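Local coordinates for protein gluconate kinase (Lactobacillus acidophilus, PDB 3LL3) that probably phosphorylates a sugar or sugar acid such as gluconate or xylulose at the expense of ATP, as a member of the FGGY carbohydrate kinase family, at residues Leu404-Asp407 with Phe408-Gln411; Lys473-Pro476 with Leu477-Glu480; Trp189-Glu192 with Leu193-Leu197. All blocks are in the same frame, centred on the assembly; numbering follows the deposited sequence.

Contact 1: residues Leu404-Asp407 with Phe408-Gln411; sequences LKSD and FVRQ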
loop_
_atom_site.group_PDB
_atom_site.type_symbol
_atom_site.label_atom_id
_atom_site.label_comp_id
_atom_site.label_asym_id
_atom_site.label_seq_id
_atom_site.Cartn_x
_atom_site.Cartn_y
_atom_site.Cartn_z
ATOM N N LEU A 404 11.867 -20.823 0.108
ATOM C CA LEU A 404 11.317 -21.797 1.040
ATOM C C LEU A 404 12.396 -22.465 1.889
ATOM O O LEU A 404 12.194 -23.567 2.373
ATOM C CB LEU A 404 10.566 -22.893 0.284
ATOM C CG LEU A 404 9.518 -22.373 -0.688
ATOM C CD1 LEU A 404 8.829 -23.532 -1.393
ATOM C CD2 LEU A 404 8.514 -21.438 0.010
ATOM N N LYS A 405 13.526 -21.798 2.078
ATOM C CA LYS A 405 14.609 -22.352 2.875
ATOM C C LYS A 405 14.212 -22.542 4.325
ATOM O O LYS A 405 14.487 -23.573 4.902
ATOM C CB LYS A 405 15.857 -21.468 2.822
ATOM C CG LYS A 405 17.073 -22.143 3.462
ATOM C CD LYS A 405 18.151 -21.143 3.864
ATOM C CE LYS A 405 18.762 -20.464 2.659
ATOM N NZ LYS A 405 19.101 -21.442 1.561
ATOM N N SER A 406 13.571 -21.535 4.909
ATOM C CA SER A 406 13.321 -21.519 6.340
ATOM C C SER A 406 12.108 -22.350 6.730
ATOM O O SER A 406 11.146 -22.451 5.981
ATOM C CB SER A 406 13.097 -20.085 6.808
ATOM O OG SER A 406 11.839 -19.642 6.334
ATOM N N ASP A 407 12.160 -22.933 7.923
ATOM C CA ASP A 407 10.987 -23.557 8.519
ATOM C C ASP A 407 9.795 -22.609 8.627
ATOM O O ASP A 407 8.647 -23.026 8.539
ATOM C CB ASP A 407 11.314 -24.062 9.931
ATOM C CG ASP A 407 12.077 -25.349 9.914
ATOM O OD1 ASP A 407 12.292 -25.911 8.814
ATOM O OD2 ASP A 407 12.456 -25.798 11.006
ATOM N N PHE A 408 10.062 -21.340 8.894
ATOM C CA PHE A 408 8.982 -20.386 9.059
ATOM C C PHE A 408 8.171 -20.265 7.740
ATOM O O PHE A 408 6.936 -20.347 7.719
ATOM C CB PHE A 408 9.547 -19.030 9.491
ATOM C CG PHE A 408 8.534 -17.914 9.457
ATOM C CD1 PHE A 408 7.411 -17.959 10.263
ATOM C CD2 PHE A 408 8.709 -16.823 8.620
ATOM C CE1 PHE A 408 6.459 -16.933 10.223
ATOM C CE2 PHE A 408 7.777 -15.786 8.582
ATOM C CZ PHE A 408 6.647 -15.844 9.380
ATOM N N VAL A 409 8.876 -20.088 6.640
ATOM C CA VAL A 409 8.185 -19.954 5.350
ATOM C C VAL A 409 7.532 -21.273 4.930
ATOM O O VAL A 409 6.428 -21.286 4.414
ATOM C CB VAL A 409 9.117 -19.410 4.259
ATOM C CG1 VAL A 409 8.439 -19.432 2.856
ATOM C CG2 VAL A 409 9.539 -17.987 4.623
ATOM N N ARG A 410 8.202 -22.388 5.181
ATOM C CA ARG A 410 7.614 -23.682 4.861
ATOM C C ARG A 410 6.293 -23.855 5.583
ATOM O O ARG A 410 5.293 -24.249 4.983
ATOM C CB ARG A 410 8.587 -24.811 5.206
ATOM C CG ARG A 410 9.773 -24.863 4.265
ATOM C CD ARG A 410 10.897 -25.715 4.809
ATOM N NE ARG A 410 11.986 -25.818 3.843
ATOM C CZ ARG A 410 13.037 -26.620 3.993
ATOM N NH1 ARG A 410 13.139 -27.376 5.086
ATOM N NH2 ARG A 410 13.981 -26.671 3.060
ATOM N N GLN A 411 6.285 -23.535 6.876
ATOM C CA GLN A 411 5.084 -23.705 7.680
ATOM C C GLN A 411 3.997 -22.730 7.281
ATOM O O GLN A 411 2.796 -23.053 7.282
ATOM C CB GLN A 411 5.408 -23.544 9.181
ATOM C CG GLN A 411 4.222 -23.852 10.072
ATOM C CD GLN A 411 3.792 -25.309 9.960
ATOM O OE1 GLN A 411 2.615 -25.613 9.755
ATOM N NE2 GLN A 411 4.753 -26.212 10.073
#
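Arg410 reaches back along the start of its own helix to the loop before it, and its NE donates to Leu404 O at 2.7 Å. The bond is short but bent, 144° at the hydrogen, with the carbonyl oxygen near the edge of the guanidinium and tilted 24° from its plane. A second loop carbonyl lies over the flat group: Lys405 O sits above the centre of one guanidinium face, 3.5 Å from Arg410 CZ. The arginine can bridge back in this way because its chain runs extended from CG to NE. Asp407 OD1 stays 4.1 Å from Arg410 NH1, beyond a salt bridge; Tyr461 OH on strand 457-461 hydrogen-bonds to both groups and links them.

Ser406 is the N-cap of helix 407-417. Its OG, placed between the backbone N and the carbonyl carbon (chi1 72°), accepts from Val409 N at 3.0 Å in a nearly straight bond. Ser406 O then takes Arg410 N at 3.1 Å, the first full turn of the helix. On the buried side, Leu404 CD2 presses tightly on Val409 CG1 at 3.5 Å, the two side chains crossing at about a right angle, while Leu321 of helix 317-325 packs on Ser406, Phe408 and Val409.

The loop begins two residues after Gly402, which binds ATP, and the Lys405 side chain comes within about 4 Å of the bound nucleotide. The serine cap satisfies an amide of the first turn, and the positive guanidinium probably stabilises the two carbonyls gathered around it, so that the loop beside the nucleotide is tied to the helix behind it.

Contact 2: residues Lys473-Pro476 with Leu477-Glu480; sequences KLFP and LYCE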
loop_
_atom_site.group_PDB
_atom_site.type_symbol
_atom_site.label_atom_id
_atom_site.label_comp_id
_atom_site.label_asym_id
_atom_site.label_seq_id
_atom_site.Cartn_x
_atom_site.Cartn_y
_atom_site.Cartn_z
ATOM N N LYS A 473 -9.552 -16.917 6.733
ATOM C CA LYS A 473 -10.392 -15.747 6.857
ATOM C C LYS A 473 -9.747 -14.527 6.195
ATOM O O LYS A 473 -10.439 -13.655 5.669
ATOM C CB LYS A 473 -10.745 -15.471 8.330
ATOM C CG LYS A 473 -11.455 -14.143 8.531
ATOM C CD LYS A 473 -12.044 -13.988 9.936
ATOM C CE LYS A 473 -13.061 -12.845 9.981
ATOM N NZ LYS A 473 -13.836 -12.856 11.249
ATOM N N LEU A 474 -8.420 -14.480 6.187
ATOM C CA LEU A 474 -7.715 -13.317 5.650
ATOM C C LEU A 474 -7.549 -13.327 4.122
ATOM O O LEU A 474 -7.476 -12.262 3.503
ATOM C CB LEU A 474 -6.356 -13.154 6.328
ATOM C CG LEU A 474 -5.495 -11.987 5.832
ATOM C CD1 LEU A 474 -6.203 -10.641 6.081
ATOM C CD2 LEU A 474 -4.131 -12.041 6.526
ATOM N N PHE A 475 -7.492 -14.513 3.512
ATOM C CA PHE A 475 -7.358 -14.598 2.057
ATOM C C PHE A 475 -8.457 -13.861 1.271
ATOM O O PHE A 475 -8.171 -13.207 0.257
ATOM C CB PHE A 475 -7.225 -16.064 1.577
ATOM C CG PHE A 475 -6.938 -16.198 0.095
ATOM C CD1 PHE A 475 -5.853 -15.543 -0.484
ATOM C CD2 PHE A 475 -7.746 -16.985 -0.716
ATOM C CE1 PHE A 475 -5.581 -15.658 -1.856
ATOM C CE2 PHE A 475 -7.490 -17.104 -2.081
ATOM C CZ PHE A 475 -6.401 -16.436 -2.653
ATOM N N PRO A 476 -9.718 -13.972 1.714
ATOM C CA PRO A 476 -10.753 -13.215 0.998
ATOM C C PRO A 476 -10.490 -11.705 1.021
ATOM O O PRO A 476 -10.805 -11.032 0.054
ATOM C CB PRO A 476 -12.030 -13.544 1.788
ATOM C CG PRO A 476 -11.773 -14.937 2.315
ATOM C CD PRO A 476 -10.296 -14.922 2.686
ATOM N N LEU A 477 -9.941 -11.180 2.109
ATOM C CA LEU A 477 -9.611 -9.756 2.165
ATOM C C LEU A 477 -8.478 -9.432 1.179
ATOM O O LEU A 477 -8.509 -8.402 0.515
ATOM C CB LEU A 477 -9.212 -9.346 3.583
ATOM C CG LEU A 477 -8.721 -7.908 3.786
ATOM C CD1 LEU A 477 -9.759 -6.904 3.331
ATOM C CD2 LEU A 477 -8.349 -7.684 5.249
ATOM N N TYR A 478 -7.484 -10.318 1.084
ATOM C CA TYR A 478 -6.405 -10.151 0.109
ATOM C C TYR A 478 -6.997 -10.025 -1.300
ATOM O O TYR A 478 -6.590 -9.163 -2.072
ATOM C CB TYR A 478 -5.450 -11.345 0.175
ATOM C CG TYR A 478 -4.383 -11.394 -0.905
ATOM C CD1 TYR A 478 -3.104 -10.881 -0.679
ATOM C CD2 TYR A 478 -4.661 -11.939 -2.153
ATOM C CE1 TYR A 478 -2.122 -10.931 -1.671
ATOM C CE2 TYR A 478 -3.695 -11.986 -3.149
ATOM C CZ TYR A 478 -2.433 -11.481 -2.911
ATOM O OH TYR A 478 -1.511 -11.536 -3.923
ATOM N N CYS A 479 -7.957 -10.888 -1.623
ATOM C CA CYS A 479 -8.601 -10.877 -2.931
ATOM C C CYS A 479 -9.470 -9.634 -3.141
ATOM O O CYS A 479 -9.617 -9.154 -4.271
ATOM C CB CYS A 479 -9.430 -12.143 -3.132
ATOM S SG CYS A 479 -8.425 -13.633 -3.203
ATOM N N GLU A 480 -10.057 -9.133 -2.061
ATOM C CA GLU A 480 -10.850 -7.911 -2.147
ATOM C C GLU A 480 -9.963 -6.736 -2.539
ATOM O O GLU A 480 -10.330 -5.956 -3.410
ATOM C CB GLU A 480 -11.568 -7.619 -0.833
ATOM C CG GLU A 480 -12.844 -8.423 -0.660
ATOM C CD GLU A 480 -13.952 -7.966 -1.596
ATOM O OE1 GLU A 480 -14.170 -6.735 -1.684
ATOM O OE2 GLU A 480 -14.596 -8.833 -2.243
#
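One face of the Phe475 ring carries the sulfur of Cys479, one turn further along helix 465-485. The SG atom stands 3.7 Å from the ring centroid and 21° off the ring normal, displaced toward the CZ side, where it comes within 3.5 Å of Phe475 CZ. This is a Cys sulfur-aromatic contact. Tyr478 meets the same ring obliquely, its CD2 lying 3.8 Å from Phe475 CE1. The two ring planes are only 19° apart, yet the centroids are 5.9 Å from each other, so the rings are slid apart and barely overlap. Tyr381 of helix 365-388 adds an edge-to-face contact with Phe475, and the ring of Phe378 on the same helix meets that of Tyr478 obliquely.

Different first torsions bring the sulfur and the ring together. Phe475 CG is anti to the backbone N (chi1 -174°), whereas Cys479 SG is anti to its carbonyl carbon and leans back toward the preceding turn. These are i to i+3 and i to i+4 pairings on the long helix near the C-terminus, which packs through this aromatic group against helix 365-388. The helix is kinked at Pro476, whose nitrogen has no hydrogen to give to the turn before. Regular bonding runs on past the proline: Cys479 N donates to Phe475 O at 3.0 Å, and Glu480 N to Pro476 O at 2.9 Å.

Beside the aromatic group, Leu474 CD1 touches Leu477 CD2 at 3.7 Å, the two chains meeting at a slant. Both leucines and Tyr478 rest on Ile335 of strand 335-337, while Leu477 also packs on Phe492 of the second subunit.

Contact 3: residues Trp189-Glu192 with Leu193-Leu197; sequences WDQE and LLDIL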
loop_
_atom_site.group_PDB
_atom_site.type_symbol
_atom_site.label_atom_id
_atom_site.label_comp_id
_atom_site.label_asym_id
_atom_site.label_seq_id
_atom_site.Cartn_x
_atom_site.Cartn_y
_atom_site.Cartn_z
ATOM N N TRP A 189 1.318 -29.619 -34.806
ATOM C CA TRP A 189 1.130 -28.192 -35.082
ATOM C C TRP A 189 -0.300 -27.913 -35.519
ATOM O O TRP A 189 -0.885 -28.707 -36.244
ATOM C CB TRP A 189 2.103 -27.712 -36.163
ATOM C CG TRP A 189 3.528 -28.083 -35.886
ATOM C CD1 TRP A 189 4.368 -28.821 -36.689
ATOM C CD2 TRP A 189 4.285 -27.756 -34.712
ATOM N NE1 TRP A 189 5.597 -28.959 -36.080
ATOM C CE2 TRP A 189 5.572 -28.316 -34.870
ATOM C CE3 TRP A 189 4.007 -27.025 -33.559
ATOM C CZ2 TRP A 189 6.569 -28.165 -33.914
ATOM C CZ3 TRP A 189 4.999 -26.890 -32.596
ATOM C CH2 TRP A 189 6.262 -27.449 -32.781
ATOM N N ASP A 190 -0.865 -26.804 -35.045
ATOM C CA ASP A 190 -2.215 -26.389 -35.419
ATOM C C ASP A 190 -2.179 -25.794 -36.840
ATOM O O ASP A 190 -1.526 -24.769 -37.063
ATOM C CB ASP A 190 -2.735 -25.358 -34.414
ATOM C CG ASP A 190 -4.197 -25.030 -34.613
ATOM O OD1 ASP A 190 -5.033 -25.624 -33.912
ATOM O OD2 ASP A 190 -4.520 -24.194 -35.492
ATOM N N GLN A 191 -2.842 -26.446 -37.797
ATOM C CA GLN A 191 -2.768 -26.002 -39.201
ATOM C C GLN A 191 -3.255 -24.573 -39.428
ATOM O O GLN A 191 -2.649 -23.804 -40.183
ATOM C CB GLN A 191 -3.532 -26.932 -40.137
ATOM C CG GLN A 191 -3.280 -26.582 -41.625
ATOM C CD GLN A 191 -1.835 -26.833 -42.028
ATOM O OE1 GLN A 191 -1.131 -25.929 -42.481
ATOM N NE2 GLN A 191 -1.379 -28.062 -41.839
ATOM N N GLU A 192 -4.376 -24.238 -38.801
ATOM C CA GLU A 192 -4.911 -22.887 -38.833
ATOM C C GLU A 192 -3.888 -21.848 -38.357
ATOM O O GLU A 192 -3.709 -20.807 -38.984
ATOM C CB GLU A 192 -6.184 -22.832 -37.988
ATOM C CG GLU A 192 -6.962 -21.559 -38.102
ATOM C CD GLU A 192 -8.310 -21.625 -37.378
ATOM O OE1 GLU A 192 -8.694 -22.721 -36.893
ATOM O OE2 GLU A 192 -8.983 -20.574 -37.312
ATOM N N LEU A 193 -3.209 -22.123 -37.244
ATOM C CA LEU A 193 -2.198 -21.187 -36.742
ATOM C C LEU A 193 -0.967 -21.098 -37.674
ATOM O O LEU A 193 -0.397 -20.019 -37.869
ATOM C CB LEU A 193 -1.782 -21.551 -35.301
ATOM C CG LEU A 193 -2.838 -21.368 -34.203
ATOM C CD1 LEU A 193 -2.317 -21.814 -32.837
ATOM C CD2 LEU A 193 -3.365 -19.908 -34.138
ATOM N N LEU A 194 -0.552 -22.230 -38.241
ATOM C CA LEU A 194 0.547 -22.237 -39.201
ATOM C C LEU A 194 0.187 -21.365 -40.415
ATOM O O LEU A 194 1.014 -20.601 -40.919
ATOM C CB LEU A 194 0.850 -23.662 -39.673
ATOM C CG LEU A 194 1.518 -24.646 -38.712
ATOM C CD1 LEU A 194 1.574 -26.027 -39.344
ATOM C CD2 LEU A 194 2.904 -24.160 -38.332
ATOM N N ASP A 195 -1.055 -21.475 -40.867
ATOM C CA ASP A 195 -1.486 -20.700 -42.037
ATOM C C ASP A 195 -1.453 -19.194 -41.773
ATOM O O ASP A 195 -1.010 -18.417 -42.623
ATOM C CB ASP A 195 -2.846 -21.177 -42.524
ATOM C CG ASP A 195 -2.766 -22.546 -43.197
ATOM O OD1 ASP A 195 -1.646 -22.979 -43.546
ATOM O OD2 ASP A 195 -3.809 -23.205 -43.357
ATOM N N ILE A 196 -1.870 -18.794 -40.575
ATOM C CA ILE A 196 -1.825 -17.390 -40.162
ATOM C C ILE A 196 -0.374 -16.899 -40.045
ATOM O O ILE A 196 -0.057 -15.759 -40.398
ATOM C CB ILE A 196 -2.571 -17.176 -38.832
ATOM C CG1 ILE A 196 -4.070 -17.433 -39.022
ATOM C CG2 ILE A 196 -2.346 -15.761 -38.310
ATOM C CD1 ILE A 196 -4.811 -17.690 -37.726
ATOM N N LEU A 197 0.500 -17.780 -39.566
ATOM C CA LEU A 197 1.924 -17.493 -39.422
ATOM C C LEU A 197 2.652 -17.439 -40.759
ATOM O O LEU A 197 3.694 -16.789 -40.879
ATOM C CB LEU A 197 2.576 -18.574 -38.562
ATOM C CG LEU A 197 2.816 -18.316 -37.079
ATOM C CD1 LEU A 197 2.156 -17.072 -36.646
ATOM C CD2 LEU A 197 2.361 -19.511 -36.256
#
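Asp190 opens helix 191-197 from the N-cap position, its carbonyl oxygen receiving Leu194 N at 3.0 Å with the N-H pointing nearly down the C=O axis, and the next two bonds of the helix follow, Asp195 N to Gln191 O and Ile196 N to Glu192 O. The carboxylate of Asp190 closes the cap: OD2 accepts from Leu193 N at 3.0 Å, through the anti lone pair, the one turned away from the other oxygen. The bond has an angle of 153° at the hydrogen. With CG anti to the backbone N (chi1 -172°), the carboxylate folds over the first turn, and OD2 also comes to 3.5 Å from Leu193 CG. The leucine thus packs against the capping group, and it also packs on Ile120 and Thr124 of helix 116-124.

Ahead of the cap, Trp189 touches the helix through its CB, which lies 3.6 Å from Leu194 CD1. The indole itself leads away from the helix, toward Thr179 and Ile181, and Leu204 packs on both Trp189 and Leu194.

Lys123 of helix 116-124 forms salt bridges with Asp190 OD1 and Glu192 OE1, while Glu192 OE2 is hydrogen-bonded to Gln119 NE2, so the two carboxylates share one lysine. With an alanine in place of Asp190, Leu193 N would probably lose its capping acceptor and Lys123 one of its two acidic mates, leaving the first turn less firmly tied to helix 116-124.

One carboxylate thus serves both the helix amide, through OD2, and Lys123, through OD1. A negative charge at this end probably also suits the helix dipole, and the nearby lysine is likely to keep the buried carboxylate ionised.

In the fold
All three contacts are local and partly buried, each setting buried apolar side chains (Leu404 and Val409; Leu474 and Leu477; Leu193 and Leu194) against exposed residues such as Lys405, Lys473 and Glu192. Contacts 1 and 3 are helix N-caps, one using a serine hydroxyl and the other a carboxylate; they belong to the C-terminal and N-terminal FGGY domains, their centres about 46 Å apart. Contact 2 sits mid-helix and relies on aromatic, sulfur and aliphatic packing. Helix 365-388 receives Phe408 from contact 1 and Leu474, Phe475 and Tyr478 from contact 2. Contact 1 borders the bound ATP, contact 2 reaches the second subunit, and contact 3, like contact 2 away from the ligand sites, joins helix 191-197 to helices 116-124 and 133-143.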